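Local coordinates for penaeus monodon metallodensovirus major capsid protein (Penaeus monodon metallodensovirus, PDB 6WH7), which forms the icosahedral shell of a shrimp densovirus, with sixty copies of the chain assembling into a capsid that presumably encloses the viral genome, at residues Y126-L131 and H271-P276; T153-I158 and F285-Q290; S181-L186 and S339-I344; K207-K212 and D216-S221. One frame throughout, in Å; residues are numbered along the deposited sequence.

Interaction 1: residues Y126-L131 and H271-P276; sequences YTLSNL and HYLSFP
Tyr-126 and His-271 show how two facing β-sheets can be joined by one polar link set among apolar side chains. The tyrosine hydroxyl OH meets His-271 ND1 in a hydrogen bond whose donor may be either atom; the modelled separation of 2.4 Å is too short to be taken literally at this resolution. The tyrosine CG lies between its own backbone N and carbonyl carbon (chi1 70°), a setting from which the ring extends across the gap with OH leading. His-271 ND1 comes in at the edge of the phenol, close to its plane. The two rings meet rim to rim, centroids 5.6 Å apart and planes inclined by 57°, and neither lies on the face of the other. On the histidine, Trp-85 stacks and Phe-220 adds an edge-to-face contact, which would be expected to limit how far the imidazole can turn.

Two residues along, Leu-128 and Leu-273 reach tip to tip. Leu-128 CD2 is 4.0 Å from Leu-273 CD2 and 4.1 Å from Leu-273 CD1, so one methyl faces the fork of the opposing leucine. The other branch of Leu-128, CD1, rests at the edge of the Tyr-126 ring, and Phe-291 touches both leucines. Buried side chains meeting between strands 118-135 and 270-274 in this way form part of the core between the two sheets of the jelly-roll β-barrel of parvovirus capsid proteins.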
loop_
_atom_site.group_PDB
_atom_site.type_symbol
_atom_site.label_atom_id
_atom_site.label_comp_id
_atom_site.label_asym_id
_atom_site.label_seq_id
_atom_site.Cartn_x
_atom_site.Cartn_y
_atom_site.Cartn_z
ATOM N N TYR A 126 80.987 -7.468 -38.459
ATOM C CA TYR A 126 82.040 -6.547 -38.070
ATOM C C TYR A 126 81.440 -5.172 -37.831
ATOM O O TYR A 126 80.349 -4.856 -38.298
ATOM C CB TYR A 126 83.148 -6.473 -39.119
ATOM C CG TYR A 126 82.764 -5.807 -40.410
ATOM C CD1 TYR A 126 83.041 -4.473 -40.628
ATOM C CD2 TYR A 126 82.118 -6.506 -41.408
ATOM C CE1 TYR A 126 82.698 -3.864 -41.797
ATOM C CE2 TYR A 126 81.770 -5.896 -42.580
ATOM C CZ TYR A 126 82.065 -4.578 -42.769
ATOM O OH TYR A 126 81.716 -3.968 -43.942
ATOM N N THR A 127 82.171 -4.357 -37.081
ATOM C CA THR A 127 81.736 -3.014 -36.736
ATOM C C THR A 127 82.842 -2.030 -37.060
ATOM O O THR A 127 83.987 -2.224 -36.654
ATOM C CB THR A 127 81.370 -2.905 -35.258
ATOM O OG1 THR A 127 80.296 -3.800 -34.961
ATOM C CG2 THR A 127 80.930 -1.506 -34.937
ATOM N N LEU A 128 82.499 -0.990 -37.804
ATOM C CA LEU A 128 83.370 0.150 -38.036
ATOM C C LEU A 128 82.969 1.260 -37.087
ATOM O O LEU A 128 81.796 1.627 -37.023
ATOM C CB LEU A 128 83.274 0.622 -39.481
ATOM C CG LEU A 128 84.345 0.120 -40.430
ATOM C CD1 LEU A 128 84.445 -1.359 -40.393
ATOM C CD2 LEU A 128 83.989 0.570 -41.822
ATOM N N SER A 129 83.933 1.787 -36.351
ATOM C CA SER A 129 83.616 2.665 -35.244
ATOM C C SER A 129 84.649 3.769 -35.130
ATOM O O SER A 129 85.820 3.575 -35.446
ATOM C CB SER A 129 83.556 1.882 -33.941
ATOM O OG SER A 129 83.322 2.753 -32.866
ATOM N N ASN A 130 84.191 4.933 -34.672
ATOM C CA ASN A 130 85.046 6.033 -34.237
ATOM C C ASN A 130 85.965 6.492 -35.370
ATOM O O ASN A 130 87.191 6.399 -35.310
ATOM C CB ASN A 130 85.823 5.615 -32.988
ATOM C CG ASN A 130 84.906 5.300 -31.837
ATOM O OD1 ASN A 130 84.929 4.203 -31.299
ATOM N ND2 ASN A 130 84.097 6.267 -31.445
ATOM N N LEU A 131 85.314 7.017 -36.405
ATOM C CA LEU A 131 86.014 7.451 -37.601
ATOM C C LEU A 131 86.789 8.726 -37.333
ATOM O O LEU A 131 86.256 9.673 -36.756
ATOM C CB LEU A 131 85.025 7.675 -38.737
ATOM C CG LEU A 131 85.616 8.171 -40.046
ATOM C CD1 LEU A 131 86.532 7.136 -40.634
ATOM C CD2 LEU A 131 84.539 8.512 -41.006
ATOM N N HIS A 271 81.629 -5.212 -49.534
ATOM C CA HIS A 271 81.734 -4.002 -48.743
ATOM C C HIS A 271 83.005 -3.268 -49.119
ATOM O O HIS A 271 84.059 -3.877 -49.305
ATOM C CB HIS A 271 81.694 -4.275 -47.245
ATOM C CG HIS A 271 80.357 -4.728 -46.759
ATOM N ND1 HIS A 271 80.108 -5.019 -45.439
ATOM C CD2 HIS A 271 79.204 -4.971 -47.420
ATOM C CE1 HIS A 271 78.850 -5.389 -45.301
ATOM N NE2 HIS A 271 78.282 -5.376 -46.491
ATOM N N TYR A 272 82.883 -1.958 -49.245
ATOM C CA TYR A 272 83.885 -1.126 -49.877
ATOM C C TYR A 272 83.977 0.180 -49.118
ATOM O O TYR A 272 82.957 0.738 -48.710
ATOM C CB TYR A 272 83.511 -0.859 -51.328
ATOM C CG TYR A 272 83.450 -2.092 -52.183
ATOM C CD1 TYR A 272 84.570 -2.865 -52.407
ATOM C CD2 TYR A 272 82.247 -2.532 -52.688
ATOM C CE1 TYR A 272 84.503 -3.992 -53.176
ATOM C CE2 TYR A 272 82.170 -3.659 -53.444
ATOM C CZ TYR A 272 83.297 -4.385 -53.685
ATOM O OH TYR A 272 83.204 -5.517 -54.447
ATOM N N LEU A 273 85.194 0.658 -48.925
ATOM C CA LEU A 273 85.432 1.968 -48.351
ATOM C C LEU A 273 86.019 2.871 -49.417
ATOM O O LEU A 273 86.849 2.444 -50.220
ATOM C CB LEU A 273 86.356 1.889 -47.142
ATOM C CG LEU A 273 85.718 1.158 -45.973
ATOM C CD1 LEU A 273 86.682 1.014 -44.836
ATOM C CD2 LEU A 273 84.479 1.881 -45.529
ATOM N N SER A 274 85.578 4.120 -49.424
ATOM C CA SER A 274 85.946 5.041 -50.481
ATOM C C SER A 274 85.840 6.451 -49.936
ATOM O O SER A 274 85.180 6.696 -48.927
ATOM C CB SER A 274 85.050 4.853 -51.705
ATOM O OG SER A 274 85.408 5.733 -52.745
ATOM N N PHE A 275 86.506 7.374 -50.609
ATOM C CA PHE A 275 86.369 8.759 -50.222
ATOM C C PHE A 275 85.757 9.555 -51.360
ATOM O O PHE A 275 85.935 9.208 -52.529
ATOM C CB PHE A 275 87.715 9.376 -49.834
ATOM C CG PHE A 275 88.324 8.761 -48.625
ATOM C CD1 PHE A 275 87.903 9.121 -47.367
ATOM C CD2 PHE A 275 89.327 7.830 -48.744
ATOM C CE1 PHE A 275 88.458 8.556 -46.261
ATOM C CE2 PHE A 275 89.886 7.267 -47.633
ATOM C CZ PHE A 275 89.452 7.630 -46.394
ATOM N N PRO A 276 85.021 10.615 -51.052
ATOM C CA PRO A 276 84.446 11.437 -52.097
ATOM C C PRO A 276 85.527 12.176 -52.858
ATOM O O PRO A 276 86.523 12.612 -52.266
ATOM C CB PRO A 276 83.549 12.406 -51.321
ATOM C CG PRO A 276 84.176 12.488 -50.003
ATOM C CD PRO A 276 84.670 11.115 -49.718
#

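Interaction 2: residues T153-I158 and F285-Q290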
loop_
_atom_site.group_PDB
_atom_site.type_symbol
_atom_site.label_atom_id
_atom_site.label_comp_id
_atom_site.label_asym_id
_atom_site.label_seq_id
_atom_site.Cartn_x
_atom_site.Cartn_y
_atom_site.Cartn_z
ATOM N N THR A 153 87.111 17.734 -39.955
ATOM C CA THR A 153 85.836 17.104 -39.638
ATOM C C THR A 153 84.902 17.039 -40.839
ATOM O O THR A 153 84.152 16.068 -40.982
ATOM C CB THR A 153 85.169 17.852 -38.486
ATOM O OG1 THR A 153 86.049 17.854 -37.356
ATOM C CG2 THR A 153 83.866 17.183 -38.087
ATOM N N SER A 154 84.943 18.051 -41.704
ATOM C CA SER A 154 83.920 18.201 -42.736
ATOM C C SER A 154 83.804 17.034 -43.714
ATOM O O SER A 154 82.669 16.730 -44.120
ATOM C CB SER A 154 84.154 19.517 -43.487
ATOM O OG SER A 154 85.419 19.536 -44.112
ATOM N N PRO A 155 84.881 16.355 -44.142
ATOM C CA PRO A 155 84.689 15.263 -45.100
ATOM C C PRO A 155 83.930 14.084 -44.516
ATOM O O PRO A 155 83.426 14.131 -43.391
ATOM C CB PRO A 155 86.117 14.864 -45.467
ATOM C CG PRO A 155 86.917 16.036 -45.169
ATOM C CD PRO A 155 86.311 16.622 -43.949
ATOM N N TYR A 156 83.845 13.016 -45.298
ATOM C CA TYR A 156 83.243 11.771 -44.861
ATOM C C TYR A 156 83.945 10.637 -45.580
ATOM O O TYR A 156 84.578 10.834 -46.617
ATOM C CB TYR A 156 81.740 11.743 -45.135
ATOM C CG TYR A 156 81.387 12.086 -46.556
ATOM C CD1 TYR A 156 81.417 11.130 -47.556
ATOM C CD2 TYR A 156 81.010 13.369 -46.896
ATOM C CE1 TYR A 156 81.100 11.453 -48.843
ATOM C CE2 TYR A 156 80.690 13.691 -48.176
ATOM C CZ TYR A 156 80.736 12.738 -49.146
ATOM O OH TYR A 156 80.413 13.076 -50.431
ATOM N N MET A 157 83.846 9.448 -45.011
ATOM C CA MET A 157 84.286 8.240 -45.682
ATOM C C MET A 157 83.053 7.470 -46.114
ATOM O O MET A 157 82.093 7.344 -45.351
ATOM C CB MET A 157 85.170 7.382 -44.779
ATOM C CG MET A 157 85.681 6.130 -45.455
ATOM S SD MET A 157 86.797 5.178 -44.436
ATOM C CE MET A 157 85.651 4.519 -43.247
ATOM N N ILE A 158 83.069 6.978 -47.341
ATOM C CA ILE A 158 81.910 6.315 -47.917
ATOM C C ILE A 158 82.045 4.822 -47.676
ATOM O O ILE A 158 83.013 4.204 -48.120
ATOM C CB ILE A 158 81.787 6.617 -49.415
ATOM C CG1 ILE A 158 81.714 8.117 -49.647
ATOM C CG2 ILE A 158 80.549 5.974 -49.969
ATOM C CD1 ILE A 158 81.819 8.503 -51.077
ATOM N N PHE A 285 91.937 16.152 -53.174
ATOM C CA PHE A 285 92.285 16.013 -51.769
ATOM C C PHE A 285 92.728 14.593 -51.489
ATOM O O PHE A 285 92.114 13.629 -51.949
ATOM C CB PHE A 285 91.110 16.354 -50.858
ATOM C CG PHE A 285 90.860 17.810 -50.712
ATOM C CD1 PHE A 285 91.847 18.718 -50.978
ATOM C CD2 PHE A 285 89.646 18.273 -50.288
ATOM C CE1 PHE A 285 91.618 20.065 -50.840
ATOM C CE2 PHE A 285 89.409 19.624 -50.148
ATOM C CZ PHE A 285 90.396 20.518 -50.424
ATOM N N LYS A 286 93.798 14.462 -50.723
ATOM C CA LYS A 286 94.200 13.165 -50.212
ATOM C C LYS A 286 93.558 13.024 -48.844
ATOM O O LYS A 286 93.962 13.688 -47.888
ATOM C CB LYS A 286 95.718 13.057 -50.157
ATOM C CG LYS A 286 96.356 13.083 -51.527
ATOM C CD LYS A 286 97.853 12.886 -51.452
ATOM C CE LYS A 286 98.450 12.731 -52.840
ATOM N NZ LYS A 286 98.493 14.018 -53.584
ATOM N N LEU A 287 92.551 12.168 -48.754
ATOM C CA LEU A 287 91.777 11.989 -47.540
ATOM C C LEU A 287 92.184 10.686 -46.884
ATOM O O LEU A 287 92.349 9.665 -47.555
ATOM C CB LEU A 287 90.281 11.974 -47.829
ATOM C CG LEU A 287 89.697 13.264 -48.385
ATOM C CD1 LEU A 287 88.236 13.069 -48.737
ATOM C CD2 LEU A 287 89.867 14.380 -47.387
ATOM N N ASN A 288 92.351 10.728 -45.574
ATOM C CA ASN A 288 92.790 9.571 -44.828
ATOM C C ASN A 288 91.771 9.313 -43.737
ATOM O O ASN A 288 91.025 10.205 -43.339
ATOM C CB ASN A 288 94.172 9.796 -44.241
ATOM C CG ASN A 288 95.165 10.223 -45.281
ATOM O OD1 ASN A 288 95.594 9.435 -46.114
ATOM N ND2 ASN A 288 95.538 11.491 -45.240
ATOM N N ALA A 289 91.724 8.080 -43.268
ATOM C CA ALA A 289 90.737 7.720 -42.272
ATOM C C ALA A 289 91.336 6.750 -41.277
ATOM O O ALA A 289 92.054 5.825 -41.654
ATOM C CB ALA A 289 89.497 7.102 -42.915
ATOM N N GLN A 290 91.059 6.989 -40.005
ATOM C CA GLN A 290 91.220 5.984 -38.975
ATOM C C GLN A 290 89.851 5.616 -38.432
ATOM O O GLN A 290 88.977 6.471 -38.287
ATOM C CB GLN A 290 92.058 6.458 -37.794
ATOM C CG GLN A 290 92.389 5.290 -36.902
ATOM C CD GLN A 290 92.704 5.672 -35.504
ATOM O OE1 GLN A 290 92.569 6.825 -35.126
ATOM N NE2 GLN A 290 93.120 4.712 -34.716
#
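Met-157 starts out extended, CG anti to the backbone N (chi1 -178°) and the next bond also straight (chi2 176°), and these two torsions set the sulfur against strand 287-302, where Met-157 SD lies 3.6 Å from Ala-289 CB. The bend at chi3 (72°) then turns the terminal methyl aside, leaving Met-157 CE 4.6 Å from Ala-289 CB. Leu-287 points the same way from its strand, its CG beside the backbone N, and crosses the proline ring at an angle: Leu-287 CD2 sits 4.0 Å from Pro-155 CG. The backbones stay well apart, with CA of Met-157 and CA of Ala-289 separated by 7.3 Å, so side chains alone bridge the gap.

Further side chains pack around the contact. Trp-211 and Ile-72 pack on Met-157, Leu-131 and Phe-275 on Ala-289, while Phe-151 of a neighbouring subunit touches Pro-155. The contact thus lies where the end of the jelly-roll core meets the subunit interface. Its chemistry is wholly apolar, a thioether on a methyl and a pyrrolidine ring on an isobutyl group, which implies adhesion by dispersion and the exclusion of water, with little directional demand on either partner.

Interaction 3: residues S181-L186 and S339-I344; sequences SSMREL and SKINNI
Apolar packing joins Met-183 to Ile-341, methyl to methyl, with Met-183 CE 3.7 Å from Ile-341 CD1. The methionine leaves its loop extended, its first bond pointing away from the backbone N (chi1 -175°), and then bends at chi3 (-73°), which swings CE round to the strand. Ile-341 sends out its longer branch, CG1 and CD1, and the two chains cross at about a right angle, so that only their ends touch. Tyr-188 packs against both residues.

Strand 340-345 is the middle member of a small antiparallel sheet that also holds strands 169-179 and 335-337. Segment 181-186 lies in the short loop between strands 169-179 and 189-191, the latter edging the jelly-roll sheet that holds strand 270-274.

Among polar groups the approach is looser. Ser-339 OG stands 4.0 Å from Ser-181 N, and the two hydroxyls, Ser-181 OG and Ser-339 OG, are 4.5 Å apart, distances of packing. Direct backbone pairing lies just before the loop, where Ser-339 bonds with Val-180 and Ile-341 with Trp-178.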
loop_
_atom_site.group_PDB
_atom_site.type_symbol
_atom_site.label_atom_id
_atom_site.label_comp_id
_atom_site.label_asym_id
_atom_site.label_seq_id
_atom_site.Cartn_x
_atom_site.Cartn_y
_atom_site.Cartn_z
ATOM N N SER A 181 98.343 -11.622 -44.687
ATOM C CA SER A 181 98.735 -11.240 -43.340
ATOM C C SER A 181 98.357 -9.811 -43.010
ATOM O O SER A 181 98.460 -9.407 -41.850
ATOM C CB SER A 181 100.239 -11.409 -43.166
ATOM O OG SER A 181 100.941 -10.523 -44.015
ATOM N N SER A 182 97.967 -9.034 -44.006
ATOM C CA SER A 182 97.543 -7.659 -43.830
ATOM C C SER A 182 96.032 -7.527 -43.751
ATOM O O SER A 182 95.517 -6.410 -43.807
ATOM C CB SER A 182 98.093 -6.802 -44.959
ATOM O OG SER A 182 97.753 -5.456 -44.748
ATOM N N MET A 183 95.315 -8.646 -43.661
ATOM C CA MET A 183 93.890 -8.672 -43.970
ATOM C C MET A 183 93.086 -7.722 -43.093
ATOM O O MET A 183 92.230 -6.984 -43.591
ATOM C CB MET A 183 93.363 -10.096 -43.837
ATOM C CG MET A 183 91.923 -10.244 -44.242
ATOM S SD MET A 183 91.383 -11.951 -44.234
ATOM C CE MET A 183 92.215 -12.547 -45.689
ATOM N N ARG A 184 93.329 -7.726 -41.782
ATOM C CA ARG A 184 92.407 -7.018 -40.900
ATOM C C ARG A 184 92.588 -5.510 -40.937
ATOM O O ARG A 184 91.598 -4.778 -40.878
ATOM C CB ARG A 184 92.512 -7.521 -39.469
ATOM C CG ARG A 184 91.820 -8.828 -39.245
ATOM C CD ARG A 184 91.885 -9.174 -37.794
ATOM N NE ARG A 184 91.197 -8.172 -36.995
ATOM C CZ ARG A 184 89.902 -8.195 -36.727
ATOM N NH1 ARG A 184 89.151 -9.180 -37.183
ATOM N NH2 ARG A 184 89.363 -7.239 -35.995
ATOM N N GLU A 185 93.811 -5.001 -41.016
ATOM C CA GLU A 185 93.933 -3.581 -41.306
ATOM C C GLU A 185 93.632 -3.406 -42.778
ATOM O O GLU A 185 94.278 -4.025 -43.626
ATOM C CB GLU A 185 95.309 -3.026 -40.937
ATOM C CG GLU A 185 96.486 -3.387 -41.820
ATOM C CD GLU A 185 97.013 -4.753 -41.532
ATOM O OE1 GLU A 185 96.343 -5.489 -40.790
ATOM O OE2 GLU A 185 98.113 -5.082 -42.013
ATOM N N LEU A 186 92.639 -2.591 -43.099
ATOM C CA LEU A 186 91.986 -2.773 -44.385
ATOM C C LEU A 186 92.791 -1.952 -45.373
ATOM O O LEU A 186 92.580 -0.755 -45.550
ATOM C CB LEU A 186 90.542 -2.309 -44.285
ATOM C CG LEU A 186 89.737 -3.023 -43.202
ATOM C CD1 LEU A 186 88.446 -2.304 -42.929
ATOM C CD2 LEU A 186 89.452 -4.441 -43.609
ATOM N N SER A 339 101.450 -15.800 -49.999
ATOM C CA SER A 339 100.615 -15.234 -48.951
ATOM C C SER A 339 99.641 -14.190 -49.478
ATOM O O SER A 339 99.007 -13.495 -48.684
ATOM C CB SER A 339 101.494 -14.624 -47.860
ATOM O OG SER A 339 100.716 -13.968 -46.874
ATOM N N LYS A 340 99.547 -14.027 -50.789
ATOM C CA LYS A 340 98.922 -12.860 -51.392
ATOM C C LYS A 340 97.595 -13.242 -52.029
ATOM O O LYS A 340 97.518 -14.226 -52.767
ATOM C CB LYS A 340 99.877 -12.254 -52.416
ATOM C CG LYS A 340 101.147 -11.763 -51.756
ATOM C CD LYS A 340 102.188 -11.293 -52.738
ATOM C CE LYS A 340 103.363 -10.671 -52.006
ATOM N NZ LYS A 340 104.177 -11.700 -51.303
ATOM N N ILE A 341 96.559 -12.465 -51.737
ATOM C CA ILE A 341 95.226 -12.712 -52.275
ATOM C C ILE A 341 95.195 -12.264 -53.730
ATOM O O ILE A 341 95.517 -11.115 -54.043
ATOM C CB ILE A 341 94.154 -11.984 -51.458
ATOM C CG1 ILE A 341 94.150 -12.472 -50.017
ATOM C CG2 ILE A 341 92.799 -12.209 -52.064
ATOM C CD1 ILE A 341 93.264 -11.681 -49.120
ATOM N N ASN A 342 94.804 -13.170 -54.621
ATOM C CA ASN A 342 94.776 -12.857 -56.044
ATOM C C ASN A 342 93.574 -11.999 -56.394
ATOM O O ASN A 342 93.694 -11.013 -57.127
ATOM C CB ASN A 342 94.761 -14.147 -56.853
ATOM C CG ASN A 342 96.056 -14.887 -56.760
ATOM O OD1 ASN A 342 97.097 -14.291 -56.505
ATOM N ND2 ASN A 342 96.007 -16.195 -56.944
ATOM N N ASN A 343 92.408 -12.371 -55.891
ATOM C CA ASN A 343 91.192 -11.611 -56.111
ATOM C C ASN A 343 90.218 -11.972 -55.007
ATOM O O ASN A 343 90.379 -12.984 -54.324
ATOM C CB ASN A 343 90.612 -11.877 -57.505
ATOM C CG ASN A 343 90.298 -13.338 -57.749
ATOM O OD1 ASN A 343 89.778 -14.036 -56.888
ATOM N ND2 ASN A 343 90.663 -13.819 -58.925
ATOM N N ILE A 344 89.214 -11.125 -54.826
ATOM C CA ILE A 344 88.150 -11.379 -53.871
ATOM C C ILE A 344 86.836 -11.404 -54.630
ATOM O O ILE A 344 86.497 -10.446 -55.332
ATOM C CB ILE A 344 88.121 -10.342 -52.740
ATOM C CG1 ILE A 344 89.360 -10.486 -51.864
ATOM C CG2 ILE A 344 86.895 -10.527 -51.894
ATOM C CD1 ILE A 344 89.512 -9.395 -50.847
#

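Interaction 4: residues K207-K212 and D216-S221; sequences KNRYWK and DALHFS
The Trp-211 indole has Leu-218 over one face and the backbone carbonyl of Asp-216 at its edge. Leu-218 CG stands 3.7 Å from the centroid of the five-membered ring, almost exactly on its normal, in a CH-pi contact, while Leu-218 CD1 presses 3.5 Å from Trp-211 CD2, near the ring junction. At the edge, Trp-211 NE1 donates to Asp-216 O at 2.9 Å with an N-H...O angle of 146°; the bond is bent, and the oxygen sits somewhat out of the ring plane. A trans first torsion (chi1 -178°) lets the indole reach across to segment 216-221, where Leu-218 takes its face and Asp-216 O its N-H.

The second flat pair is differently arranged. The Phe-220 ring turns its edge to a face of the Arg-209 guanidinium, with Phe-220 CE1 3.4 Å from Arg-209 NH1 and the planes 76° apart, so the cation does not lie over the aromatic face. On its way there the extended arginine chain slides past Leu-218, Arg-209 CD being 3.8 Å from Leu-218 CD2.

Strand 207-211 is bonded on one side to strand 157-162, and its sheet runs on into a strand of a neighbouring subunit. Strand 218-222 instead pairs with strand 118-135, so the short turn between them passes from one sheet of the jelly roll to the other.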
loop_
_atom_site.group_PDB
_atom_site.type_symbol
_atom_site.label_atom_id
_atom_site.label_comp_id
_atom_site.label_asym_id
_atom_site.label_seq_id
_atom_site.Cartn_x
_atom_site.Cartn_y
_atom_site.Cartn_z
ATOM N N LYS A 207 74.033 0.561 -51.916
ATOM C CA LYS A 207 74.001 1.165 -50.594
ATOM C C LYS A 207 75.329 1.852 -50.340
ATOM O O LYS A 207 76.375 1.201 -50.326
ATOM C CB LYS A 207 73.727 0.120 -49.517
ATOM C CG LYS A 207 72.367 -0.512 -49.617
ATOM C CD LYS A 207 72.131 -1.489 -48.490
ATOM C CE LYS A 207 71.959 -0.760 -47.176
ATOM N NZ LYS A 207 70.723 0.063 -47.174
ATOM N N ASN A 208 75.287 3.163 -50.156
ATOM C CA ASN A 208 76.473 3.954 -49.876
ATOM C C ASN A 208 76.168 4.794 -48.651
ATOM O O ASN A 208 75.308 5.672 -48.708
ATOM C CB ASN A 208 76.830 4.846 -51.056
ATOM C CG ASN A 208 77.182 4.066 -52.278
ATOM O OD1 ASN A 208 78.278 3.536 -52.395
ATOM N ND2 ASN A 208 76.251 3.987 -53.208
ATOM N N ARG A 209 76.860 4.537 -47.555
ATOM C CA ARG A 209 76.739 5.350 -46.355
ATOM C C ARG A 209 77.869 6.360 -46.343
ATOM O O ARG A 209 79.036 5.981 -46.440
ATOM C CB ARG A 209 76.785 4.493 -45.096
ATOM C CG ARG A 209 75.579 3.626 -44.917
ATOM C CD ARG A 209 75.712 2.737 -43.710
ATOM N NE ARG A 209 74.524 1.914 -43.544
ATOM C CZ ARG A 209 74.302 0.796 -44.218
ATOM N NH1 ARG A 209 75.186 0.374 -45.103
ATOM N NH2 ARG A 209 73.195 0.103 -44.016
ATOM N N TYR A 210 77.531 7.638 -46.231
ATOM C CA TYR A 210 78.547 8.657 -46.025
ATOM C C TYR A 210 78.725 8.786 -44.526
ATOM O O TYR A 210 77.825 9.248 -43.824
ATOM C CB TYR A 210 78.179 9.997 -46.651
ATOM C CG TYR A 210 78.010 9.980 -48.147
ATOM C CD1 TYR A 210 78.486 8.937 -48.905
ATOM C CD2 TYR A 210 77.519 11.081 -48.807
ATOM C CE1 TYR A 210 78.363 8.934 -50.267
ATOM C CE2 TYR A 210 77.407 11.101 -50.178
ATOM C CZ TYR A 210 77.832 10.026 -50.903
ATOM O OH TYR A 210 77.727 10.035 -52.270
ATOM N N TRP A 211 79.882 8.380 -44.042
ATOM C CA TRP A 211 80.100 8.193 -42.622
ATOM C C TRP A 211 81.081 9.246 -42.151
ATOM O O TRP A 211 82.170 9.386 -42.712
ATOM C CB TRP A 211 80.562 6.764 -42.352
ATOM C CG TRP A 211 80.787 6.402 -40.938
ATOM C CD1 TRP A 211 79.881 6.451 -39.935
ATOM C CD2 TRP A 211 81.920 5.712 -40.412
ATOM N NE1 TRP A 211 80.414 5.950 -38.781
ATOM C CE2 TRP A 211 81.666 5.473 -39.055
ATOM C CE3 TRP A 211 83.144 5.303 -40.947
ATOM C CZ2 TRP A 211 82.589 4.855 -38.227
ATOM C CZ3 TRP A 211 84.049 4.686 -40.125
ATOM C CH2 TRP A 211 83.776 4.471 -38.780
ATOM N N LYS A 212 80.678 10.000 -41.143
ATOM C CA LYS A 212 81.342 11.223 -40.747
ATOM C C LYS A 212 81.894 11.052 -39.344
ATOM O O LYS A 212 81.489 10.154 -38.606
ATOM C CB LYS A 212 80.370 12.398 -40.796
ATOM C CG LYS A 212 79.859 12.706 -42.184
ATOM C CD LYS A 212 78.943 13.898 -42.188
ATOM C CE LYS A 212 78.586 14.320 -43.606
ATOM N NZ LYS A 212 77.626 13.396 -44.272
ATOM N N ASP A 216 77.501 7.387 -35.492
ATOM C CA ASP A 216 77.466 6.125 -34.782
ATOM C C ASP A 216 78.198 5.057 -35.581
ATOM O O ASP A 216 78.434 5.191 -36.782
ATOM C CB ASP A 216 76.024 5.704 -34.524
ATOM C CG ASP A 216 75.325 6.608 -33.532
ATOM O OD1 ASP A 216 76.021 7.338 -32.798
ATOM O OD2 ASP A 216 74.076 6.598 -33.493
ATOM N N ALA A 217 78.574 3.989 -34.890
ATOM C CA ALA A 217 79.343 2.930 -35.516
ATOM C C ALA A 217 78.538 2.246 -36.610
ATOM O O ALA A 217 77.307 2.213 -36.582
ATOM C CB ALA A 217 79.777 1.906 -34.474
ATOM N N LEU A 218 79.252 1.700 -37.585
ATOM C CA LEU A 218 78.652 0.981 -38.698
ATOM C C LEU A 218 78.716 -0.509 -38.394
ATOM O O LEU A 218 79.801 -1.090 -38.359
ATOM C CB LEU A 218 79.381 1.303 -39.995
ATOM C CG LEU A 218 79.375 2.750 -40.460
ATOM C CD1 LEU A 218 80.221 2.877 -41.695
ATOM C CD2 LEU A 218 77.969 3.215 -40.720
ATOM N N HIS A 219 77.560 -1.123 -38.184
ATOM C CA HIS A 219 77.465 -2.537 -37.856
ATOM C C HIS A 219 77.022 -3.301 -39.090
ATOM O O HIS A 219 76.060 -2.905 -39.752
ATOM C CB HIS A 219 76.462 -2.772 -36.729
ATOM C CG HIS A 219 76.739 -1.982 -35.491
ATOM N ND1 HIS A 219 77.759 -2.290 -34.620
ATOM C CD2 HIS A 219 76.129 -0.884 -34.982
ATOM C CE1 HIS A 219 77.761 -1.424 -33.622
ATOM N NE2 HIS A 219 76.785 -0.558 -33.821
ATOM N N PHE A 220 77.708 -4.395 -39.394
ATOM C CA PHE A 220 77.326 -5.238 -40.517
ATOM C C PHE A 220 77.411 -6.683 -40.076
ATOM O O PHE A 220 78.463 -7.121 -39.614
ATOM C CB PHE A 220 78.220 -4.975 -41.722
ATOM C CG PHE A 220 78.211 -3.552 -42.146
ATOM C CD1 PHE A 220 77.179 -3.054 -42.903
ATOM C CD2 PHE A 220 79.210 -2.703 -41.747
ATOM C CE1 PHE A 220 77.158 -1.750 -43.263
ATOM C CE2 PHE A 220 79.191 -1.399 -42.111
ATOM C CZ PHE A 220 78.159 -0.919 -42.860
ATOM N N SER A 221 76.311 -7.410 -40.201
ATOM C CA SER A 221 76.242 -8.797 -39.786
ATOM C C SER A 221 75.770 -9.653 -40.943
ATOM O O SER A 221 75.103 -9.182 -41.864
ATOM C CB SER A 221 75.298 -8.992 -38.601
ATOM O OG SER A 221 75.788 -8.338 -37.449
#

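From the N terminus the chain passes 126-131, 153-158 and 181-186, opening interactions 1, 2 and 3 in turn. Interaction 4 then opens and closes within a few residues, joining 207-212 to 216-221, and is nested inside all three larger loops. Those close in the order they opened: 271-276 completes interaction 1, 285-290 interaction 2 and 339-344 interaction 3, so each crosses the other two. Interactions 1, 2 and 4 bind the two jelly-roll sheets and touch one another, partly through probable backbone hydrogen bonds between neighbouring strands. Interaction 3, with its centre about 17 Å from that of interaction 1, ties the loop after strand 169-179 to strand 340-345 and meets the core where Leu-186 touches Leu-273.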